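Local coordinates for protein Vlm2 (Streptomyces tsusimaensis, PDB 6ECB) that helps assemble the depsipeptide valinomycin as part of a nonribosomal peptide synthetase, whose thioesterase domain, the part present here, probably releases the product, at residues A[59-64]-A[287-292]; A[238-243]-A[265-270]. All blocks are in the same frame, centred on the assembly; numbering follows the deposited sequence.

Contact 1. Residues A[59-64]-A[287-292]; sequences RHLKGF and QLLDRH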
ATOM      1  N   ARG A  59      -9.912   4.445  -8.181  1.00 20.54           N
ATOM      2  CA  ARG A  59     -11.145   4.822  -8.845  1.00 21.22           C
ATOM      3  C   ARG A  59     -11.346   6.330  -8.880  1.00 22.71           C
ATOM      4  O   ARG A  59     -12.110   6.811  -9.721  1.00 23.07           O
ATOM      5  CB  ARG A  59     -12.359   4.176  -8.160  1.00 24.46           C
ATOM      6  CG  ARG A  59     -12.481   2.682  -8.410  1.00 33.59           C
ATOM      7  CD  ARG A  59     -13.959   2.289  -8.372  1.00 78.52           C
ATOM      8  NE  ARG A  59     -14.544   2.707  -7.108  1.00 73.42           N
ATOM      9  CZ  ARG A  59     -15.842   2.846  -6.873  1.00 52.77           C
ATOM     10  NH1 ARG A  59     -16.241   3.230  -5.671  1.00 54.97           N
ATOM     11  NH2 ARG A  59     -16.743   2.600  -7.819  1.00 70.20           N
ATOM     12  N   HIS A  60     -10.722   7.067  -7.966  1.00 21.80           N
ATOM     13  CA  HIS A  60     -10.918   8.508  -7.900  1.00 20.50           C
ATOM     14  C   HIS A  60      -9.892   9.297  -8.710  1.00 21.08           C
ATOM     15  O   HIS A  60     -10.161  10.460  -9.066  1.00 24.06           O
ATOM     16  CB  HIS A  60     -10.864   8.974  -6.442  1.00 20.81           C
ATOM     17  CG  HIS A  60     -12.132   8.708  -5.679  1.00 21.01           C
ATOM     18  ND1 HIS A  60     -12.421   7.484  -5.121  1.00 21.44           N
ATOM     19  CD2 HIS A  60     -13.173   9.513  -5.374  1.00 22.07           C
ATOM     20  CE1 HIS A  60     -13.590   7.544  -4.505  1.00 21.93           C
ATOM     21  NE2 HIS A  60     -14.066   8.765  -4.642  1.00 24.91           N
ATOM     22  N   LEU A  61      -8.752   8.698  -9.025  1.00 22.43           N
ATOM     23  CA  LEU A  61      -7.733   9.395  -9.800  1.00 19.24           C
ATOM     24  C   LEU A  61      -8.215   9.669 -11.208  1.00 25.35           C
ATOM     25  O   LEU A  61      -8.797   8.804 -11.870  1.00 27.80           O
ATOM     26  CB  LEU A  61      -6.455   8.554  -9.851  1.00 18.27           C
ATOM     27  CG  LEU A  61      -5.744   8.409  -8.523  1.00 18.50           C
ATOM     28  CD1 LEU A  61      -4.674   7.289  -8.619  1.00 21.19           C
ATOM     29  CD2 LEU A  61      -5.100   9.705  -8.057  1.00 20.98           C
ATOM     30  N   LYS A  62      -7.967  10.888 -11.665  1.00 23.81           N
ATOM     31  CA  LYS A  62      -8.333  11.299 -13.006  1.00 23.37           C
ATOM     32  C   LYS A  62      -7.141  11.633 -13.881  1.00 31.11           C
ATOM     33  O   LYS A  62      -7.307  11.749 -15.101  1.00 29.59           O
ATOM     34  CB  LYS A  62      -9.260  12.519 -12.941  1.00 27.38           C
ATOM     35  CG  LYS A  62     -10.576  12.200 -12.245  1.00 40.56           C
ATOM     36  CD  LYS A  62     -11.618  13.313 -12.391  1.00 50.32           C
ATOM     37  CE  LYS A  62     -12.255  13.677 -11.051  1.00 70.92           C
ATOM     38  NZ  LYS A  62     -11.291  14.368 -10.125  1.00 84.38           N
ATOM     39  N   GLY A  63      -5.963  11.800 -13.304  1.00 24.33           N
ATOM     40  CA  GLY A  63      -4.824  12.299 -14.048  1.00 27.48           C
ATOM     41  C   GLY A  63      -3.808  11.239 -14.412  1.00 24.51           C
ATOM     42  O   GLY A  63      -2.678  11.571 -14.798  1.00 24.79           O
ATOM     43  N   PHE A  64      -4.186   9.964 -14.301  1.00 23.60           N
ATOM     44  CA  PHE A  64      -3.249   8.873 -14.507  1.00 22.68           C
ATOM     45  C   PHE A  64      -3.792   7.913 -15.549  1.00 24.11           C
ATOM     46  O   PHE A  64      -5.005   7.822 -15.779  1.00 29.49           O
ATOM     47  CB  PHE A  64      -2.961   8.145 -13.187  1.00 21.85           C
ATOM     48  CG  PHE A  64      -2.234   8.994 -12.205  1.00 18.83           C
ATOM     49  CD1 PHE A  64      -2.913   9.906 -11.412  1.00 21.13           C
ATOM     50  CD2 PHE A  64      -0.866   8.921 -12.100  1.00 21.02           C
ATOM     51  CE1 PHE A  64      -2.227  10.724 -10.518  1.00 19.50           C
ATOM     52  CE2 PHE A  64      -0.176   9.722 -11.214  1.00 22.49           C
ATOM     53  CZ  PHE A  64      -0.845  10.617 -10.414  1.00 20.15           C
ATOM     54  N   GLN A 287      -7.316  14.054  -5.796  1.00 21.10           N
ATOM     55  CA  GLN A 287      -7.192  15.350  -6.453  1.00 22.98           C
ATOM     56  C   GLN A 287      -5.784  15.904  -6.300  1.00 23.31           C
ATOM     57  O   GLN A 287      -5.232  16.493  -7.239  1.00 23.82           O
ATOM     58  CB  GLN A 287      -8.230  16.317  -5.872  1.00 28.26           C
ATOM     59  CG  GLN A 287      -8.151  17.734  -6.366  1.00 47.40           C
ATOM     60  CD  GLN A 287      -9.360  18.558  -5.913  1.00 72.20           C
ATOM     61  OE1 GLN A 287     -10.516  18.141  -6.087  1.00 58.04           O
ATOM     62  NE2 GLN A 287      -9.097  19.722  -5.316  1.00 75.15           N
ATOM     63  N   LEU A 288      -5.185  15.721  -5.119  1.00 22.40           N
ATOM     64  CA  LEU A 288      -3.840  16.229  -4.869  1.00 24.96           C
ATOM     65  C   LEU A 288      -2.775  15.403  -5.586  1.00 23.82           C
ATOM     66  O   LEU A 288      -1.783  15.966  -6.082  1.00 22.48           O
ATOM     67  CB  LEU A 288      -3.593  16.277  -3.358  1.00 24.86           C
ATOM     68  CG  LEU A 288      -4.359  17.418  -2.686  1.00 31.24           C
ATOM     69  CD1 LEU A 288      -4.460  17.241  -1.180  1.00 31.71           C
ATOM     70  CD2 LEU A 288      -3.709  18.738  -3.008  1.00 34.14           C
ATOM     71  N   LEU A 289      -2.933  14.076  -5.641  1.00 20.53           N
ATOM     72  CA  LEU A 289      -2.022  13.274  -6.465  1.00 20.60           C
ATOM     73  C   LEU A 289      -2.127  13.682  -7.924  1.00 21.26           C
ATOM     74  O   LEU A 289      -1.113  13.796  -8.627  1.00 21.56           O
ATOM     75  CB  LEU A 289      -2.325  11.777  -6.354  1.00 20.55           C
ATOM     76  CG  LEU A 289      -1.471  10.915  -5.457  1.00 24.88           C
ATOM     77  CD1 LEU A 289      -1.686  11.346  -4.023  1.00 30.51           C
ATOM     78  CD2 LEU A 289      -1.842   9.438  -5.642  1.00 26.83           C
ATOM     79  N   ASP A 290      -3.351  13.898  -8.400  1.00 21.65           N
ATOM     80  CA  ASP A 290      -3.532  14.357  -9.771  1.00 21.81           C
ATOM     81  C   ASP A 290      -2.794  15.666  -9.996  1.00 24.42           C
ATOM     82  O   ASP A 290      -2.092  15.839 -11.001  1.00 24.27           O
ATOM     83  CB  ASP A 290      -5.010  14.561 -10.092  1.00 24.52           C
ATOM     84  CG  ASP A 290      -5.764  13.277 -10.372  1.00 25.21           C
ATOM     85  OD1 ASP A 290      -5.159  12.230 -10.650  1.00 24.71           O
ATOM     86  OD2 ASP A 290      -7.028  13.346 -10.340  1.00 23.88           O
ATOM     87  N   ARG A 291      -2.960  16.613  -9.071  1.00 24.24           N
ATOM     88  CA  ARG A 291      -2.388  17.945  -9.255  1.00 25.67           C
ATOM     89  C   ARG A 291      -0.869  17.910  -9.227  1.00 25.52           C
ATOM     90  O   ARG A 291      -0.213  18.590 -10.029  1.00 26.63           O
ATOM     91  CB  ARG A 291      -2.898  18.886  -8.165  1.00 25.55           C
ATOM     92  CG  ARG A 291      -2.300  20.295  -8.221  1.00 42.81           C
ATOM     93  CD  ARG A 291      -2.801  21.155  -7.052  1.00 62.72           C
ATOM     94  NE  ARG A 291      -4.236  20.970  -6.819  1.00 74.39           N
ATOM     95  CZ  ARG A 291      -4.876  21.350  -5.716  1.00 82.41           C
ATOM     96  NH1 ARG A 291      -4.215  21.950  -4.730  1.00 85.13           N
ATOM     97  NH2 ARG A 291      -6.179  21.125  -5.598  1.00 80.77           N
ATOM     98  N   HIS A 292      -0.295  17.164  -8.280  1.00 22.79           N
ATOM     99  CA  HIS A 292       1.141  17.182  -8.065  1.00 23.67           C
ATOM    100  C   HIS A 292       1.900  16.195  -8.931  1.00 26.36           C
ATOM    101  O   HIS A 292       3.065  16.461  -9.261  1.00 24.76           O
ATOM    102  CB  HIS A 292       1.454  16.917  -6.595  1.00 25.38           C
ATOM    103  CG  HIS A 292       1.121  18.068  -5.713  1.00 31.30           C
ATOM    104  ND1 HIS A 292       1.997  19.109  -5.487  1.00 32.90           N
ATOM    105  CD2 HIS A 292       0.003  18.353  -5.008  1.00 29.84           C
ATOM    106  CE1 HIS A 292       1.431  19.985  -4.678  1.00 38.61           C
ATOM    107  NE2 HIS A 292       0.222  19.553  -4.372  1.00 33.66           N
TER
HETATM  108  O   HOH W   1      -9.122  13.023  -8.644  1.00 29.04           O

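Contact 2. Residues A[238-243]-A[265-270]; sequences HVFRTK and TFVDIP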
ATOM      1  N   HIS A 238       7.600  12.181  -3.800  1.00 18.01           N
ATOM      2  CA  HIS A 238       6.465  12.986  -3.363  1.00 17.74           C
ATOM      3  C   HIS A 238       5.883  12.308  -2.142  1.00 20.04           C
ATOM      4  O   HIS A 238       5.496  11.143  -2.228  1.00 18.10           O
ATOM      5  CB  HIS A 238       5.363  13.082  -4.407  1.00 20.31           C
ATOM      6  CG  HIS A 238       5.573  14.171  -5.404  1.00 29.97           C
ATOM      7  ND1 HIS A 238       6.425  14.014  -6.465  1.00 26.86           N
ATOM      8  CD2 HIS A 238       5.077  15.434  -5.493  1.00 46.19           C
ATOM      9  CE1 HIS A 238       6.437  15.119  -7.187  1.00 32.43           C
ATOM     10  NE2 HIS A 238       5.630  16.004  -6.616  1.00 33.18           N
ATOM     11  N   VAL A 239       5.821  13.026  -1.027  1.00 18.97           N
ATOM     12  CA  VAL A 239       5.317  12.510   0.239  1.00 19.53           C
ATOM     13  C   VAL A 239       3.984  13.200   0.510  1.00 21.28           C
ATOM     14  O   VAL A 239       3.933  14.428   0.629  1.00 22.38           O
ATOM     15  CB  VAL A 239       6.304  12.799   1.385  1.00 18.98           C
ATOM     16  CG1 VAL A 239       5.794  12.253   2.720  1.00 20.42           C
ATOM     17  CG2 VAL A 239       7.698  12.247   1.072  1.00 21.21           C
ATOM     18  N   PHE A 240       2.917  12.431   0.610  1.00 19.05           N
ATOM     19  CA  PHE A 240       1.587  12.948   0.912  1.00 21.78           C
ATOM     20  C   PHE A 240       1.298  12.547   2.351  1.00 20.12           C
ATOM     21  O   PHE A 240       1.235  11.352   2.652  1.00 21.88           O
ATOM     22  CB  PHE A 240       0.540  12.372  -0.055  1.00 20.82           C
ATOM     23  CG  PHE A 240       0.757  12.798  -1.481  1.00 18.92           C
ATOM     24  CD1 PHE A 240       1.647  12.098  -2.302  1.00 21.60           C
ATOM     25  CD2 PHE A 240       0.124  13.915  -1.989  1.00 21.25           C
ATOM     26  CE1 PHE A 240       1.883  12.518  -3.590  1.00 19.98           C
ATOM     27  CE2 PHE A 240       0.357  14.342  -3.290  1.00 23.14           C
ATOM     28  CZ  PHE A 240       1.244  13.627  -4.093  1.00 21.97           C
ATOM     29  N   ARG A 241       1.139  13.538   3.232  1.00 22.22           N
ATOM     30  CA  ARG A 241       1.047  13.251   4.656  1.00 20.98           C
ATOM     31  C   ARG A 241      -0.204  13.863   5.259  1.00 19.25           C
ATOM     32  O   ARG A 241      -0.525  15.033   5.011  1.00 24.09           O
ATOM     33  CB  ARG A 241       2.282  13.776   5.420  1.00 24.51           C
ATOM     34  CG  ARG A 241       2.560  15.220   5.160  1.00 24.91           C
ATOM     35  CD  ARG A 241       3.564  15.814   6.161  1.00 29.40           C
ATOM     36  NE  ARG A 241       4.020  17.124   5.714  1.00 28.68           N
ATOM     37  CZ  ARG A 241       5.208  17.649   5.997  1.00 27.18           C
ATOM     38  NH1 ARG A 241       6.080  16.997   6.763  1.00 28.66           N
ATOM     39  NH2 ARG A 241       5.522  18.831   5.509  1.00 30.76           N
ATOM     40  N   THR A 242      -0.861  13.070   6.098  1.00 22.20           N
ATOM     41  CA  THR A 242      -1.980  13.570   6.883  1.00 23.88           C
ATOM     42  C   THR A 242      -1.440  14.401   8.048  1.00 33.71           C
ATOM     43  O   THR A 242      -0.237  14.387   8.353  1.00 27.19           O
ATOM     44  CB  THR A 242      -2.867  12.425   7.381  1.00 26.08           C
ATOM     45  OG1 THR A 242      -2.131  11.510   8.210  1.00 25.66           O
ATOM     46  CG2 THR A 242      -3.471  11.660   6.204  1.00 26.85           C
ATOM     47  N   LYS A 243      -2.339  15.139   8.685  1.00 29.05           N
ATOM     48  CA  LYS A 243      -1.955  16.161   9.656  1.00 29.76           C
ATOM     49  C   LYS A 243      -2.549  15.923  11.036  1.00 32.63           C
ATOM     50  O   LYS A 243      -2.646  16.855  11.830  1.00 35.45           O
ATOM     51  CB  LYS A 243      -2.326  17.546   9.139  1.00 35.35           C
ATOM     52  CG  LYS A 243      -1.641  17.919   7.825  1.00 48.68           C
ATOM     53  CD  LYS A 243      -0.111  17.641   7.818  1.00 50.84           C
ATOM     54  CE  LYS A 243       0.635  18.417   8.911  1.00 57.54           C
ATOM     55  NZ  LYS A 243       0.508  19.894   8.744  1.00 48.45           N
ATOM     56  N   THR A 265       9.206  16.422  -2.312  1.00 20.34           N
ATOM     57  CA  THR A 265       8.103  17.355  -2.173  1.00 21.65           C
ATOM     58  C   THR A 265       7.152  16.812  -1.126  1.00 23.29           C
ATOM     59  O   THR A 265       6.833  15.622  -1.149  1.00 25.90           O
ATOM     60  CB  THR A 265       7.363  17.545  -3.500  1.00 26.50           C
ATOM     61  OG1 THR A 265       8.255  18.091  -4.477  1.00 24.56           O
ATOM     62  CG2 THR A 265       6.175  18.485  -3.316  1.00 40.57           C
ATOM     63  N   PHE A 266       6.708  17.669  -0.207  1.00 23.34           N
ATOM     64  CA  PHE A 266       5.750  17.278   0.817  1.00 22.43           C
ATOM     65  C   PHE A 266       4.414  17.947   0.536  1.00 24.72           C
ATOM     66  O   PHE A 266       4.366  19.156   0.285  1.00 26.23           O
ATOM     67  CB  PHE A 266       6.257  17.657   2.217  1.00 21.96           C
ATOM     68  CG  PHE A 266       7.501  16.926   2.614  1.00 19.35           C
ATOM     69  CD1 PHE A 266       8.759  17.424   2.305  1.00 24.10           C
ATOM     70  CD2 PHE A 266       7.419  15.697   3.249  1.00 23.73           C
ATOM     71  CE1 PHE A 266       9.910  16.725   2.658  1.00 25.11           C
ATOM     72  CE2 PHE A 266       8.560  15.006   3.596  1.00 22.61           C
ATOM     73  CZ  PHE A 266       9.805  15.513   3.295  1.00 24.93           C
ATOM     74  N   VAL A 267       3.340  17.168   0.605  1.00 21.42           N
ATOM     75  CA  VAL A 267       1.986  17.647   0.328  1.00 23.67           C
ATOM     76  C   VAL A 267       1.067  17.215   1.467  1.00 22.96           C
ATOM     77  O   VAL A 267       0.937  16.019   1.751  1.00 23.27           O
ATOM     78  CB  VAL A 267       1.458  17.103  -1.010  1.00 24.89           C
ATOM     79  CG1 VAL A 267       0.035  17.595  -1.279  1.00 26.53           C
ATOM     80  CG2 VAL A 267       2.377  17.506  -2.149  1.00 30.71           C
ATOM     81  N   ASP A 268       0.411  18.177   2.105  1.00 25.24           N
ATOM     82  CA  ASP A 268      -0.525  17.844   3.171  1.00 25.96           C
ATOM     83  C   ASP A 268      -1.819  17.309   2.552  1.00 26.95           C
ATOM     84  O   ASP A 268      -2.307  17.853   1.550  1.00 29.85           O
ATOM     85  CB  ASP A 268      -0.835  19.076   4.028  1.00 29.58           C
ATOM     86  CG  ASP A 268       0.336  19.525   4.908  1.00 38.24           C
ATOM     87  OD1 ASP A 268       1.375  18.859   4.992  1.00 35.01           O
ATOM     88  OD2 ASP A 268       0.192  20.566   5.560  1.00 42.34           O
ATOM     89  N   ILE A 269      -2.381  16.266   3.161  1.00 24.23           N
ATOM     90  CA  ILE A 269      -3.652  15.695   2.703  1.00 25.50           C
ATOM     91  C   ILE A 269      -4.604  15.571   3.886  1.00 28.83           C
ATOM     92  O   ILE A 269      -4.176  15.487   5.048  1.00 27.08           O
ATOM     93  CB  ILE A 269      -3.452  14.322   2.022  1.00 24.17           C
ATOM     94  CG1 ILE A 269      -2.608  13.368   2.885  1.00 23.24           C
ATOM     95  CG2 ILE A 269      -2.782  14.508   0.665  1.00 25.76           C
ATOM     96  CD1 ILE A 269      -2.615  11.908   2.433  1.00 21.98           C
ATOM     97  N   PRO A 270      -5.910  15.514   3.619  1.00 28.98           N
ATOM     98  CA  PRO A 270      -6.887  15.366   4.701  1.00 28.35           C
ATOM     99  C   PRO A 270      -6.993  13.931   5.183  1.00 27.26           C
ATOM    100  O   PRO A 270      -6.485  12.986   4.579  1.00 30.03           O
ATOM    101  CB  PRO A 270      -8.205  15.812   4.047  1.00 34.77           C
ATOM    102  CG  PRO A 270      -8.048  15.390   2.634  1.00 38.89           C
ATOM    103  CD  PRO A 270      -6.570  15.631   2.303  1.00 32.26           C
TER
HETATM  104  O   HOH W   2       3.476  19.447   3.566  1.00 43.88           O
HETATM  105  O   HOH W   3      -5.013  15.275   7.626  1.00 27.56           O
HETATM  106  O   HOH W   4       2.768  20.325   7.122  1.00 47.48           O

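Contact 1. Residues A[59-64]-A[287-292]
Residues 59-64 run off the end of helix 55-60, with Leu61 the first residue to leave helical torsions, and bring Gly63 to within 4.9 Å of Asp290 (CA to CA) on helix 281-293. Asp290 carries the contact. Its CG lies anti to its own carbonyl carbon, chi1 -78°, and the carboxylate reaches across to two successive peptide N-H groups of the turn. Asp290 OD2 accepts from Lys62 N at 2.9 Å through its syn lone pair, with an N-H...O angle of 157°; Gly63 N gives a weak, more bent bond to Asp290 OD1 at 2.8 Å. A CB on residue 63 would point at this carboxylate and come close to OD1, so the missing side chain suits the tight approach. A water 2.7 Å from Asp290 OD2 donates to it and to His60 O, and accepts from Lys62 NZ, whose chain bends at chi3 and chi4. The ammonium stays beyond salt-bridge range of Asp290 OD2, yet its charge would probably help to keep the acid ionised.

Next to this polar grip, Leu61 CD2 packs 3.9 Å from Leu289 CB, the two side chains crossing obliquely. Phe64 turns its ring edge toward helix 281-293: CE1 comes 3.3 Å from Asp290 OD1, and CZ lies near Leu289 O. Leu61 and Phe64 also touch Ile41 of strand 40-44. An aspartate on the last helix thus ties down the loop leading from helix 55-60 to strand 67-71, joining that loop to helix 281-293 within the alpha/beta-hydrolase fold.

Contact 2. Residues A[238-243]-A[265-270]
Strands 238-241 and 265-268 are parallel neighbours at one margin of the alpha/beta-hydrolase sheet, linked as a beta-alpha-beta unit through helix 247-250, with axes 4.7 Å apart and 22° between their directions. Four backbone hydrogen bonds join the segments: Val239 takes Thr265 O through its N and offers its O to Val267 N, and Arg241 pairs likewise with Val267 O and Ile269 N. The Val239 N to Thr265 O bond, 2.8 Å, is almost straight at 175°, whereas Ile269 N sits above the carbonyl plane of Arg241.

Side chains pair on both faces of the sheet. On one, Thr265 CB lies over the His238 ring in a CH-pi contact, and Phe240 CD2 meets Val267 CB at 3.6 Å; on the other, Val239 CB abuts Phe266 CD2.

Charge gathers beside Phe266. One face of the Arg241 guanidinium lies against Phe266 CB and CD2, its plane 24° from the ring, and NE forms a salt bridge with Asp268 OD1 at 3.2 Å. An alanine in place of Arg241 removes both, which would probably leave Asp268 held less firmly. Lys243 NZ forms a second salt bridge, to Asp268 OD2 at 3.3 Å, from above the carboxylate plane.

The centres of contacts 1 and 2 lie about 14 Å apart, and helix 281-293 connects them: Asp290 and Leu289 hold the loop 61-64, while Leu288, Leu289 and His292 pack on strands 237-241 and 264-268 and on Ile269, so Leu289 serves both. Leu289 CD1 packs 3.7 Å from Phe240 CE2, and Leu288 CD1 meets Ile269 CG2 at the same distance. Along the chain, segment 59-64 comes first, both strands of contact 2 follow, and helix 281-293 succeeds strand 264-268. The C-terminal helix thereby binds an early loop to the last two strands of the sheet. Thr242 N hydrogen-bonds Asp138, probably the acid of a Ser111-His273-Asp138 triad, so contact 2 adjoins the likely catalytic centre.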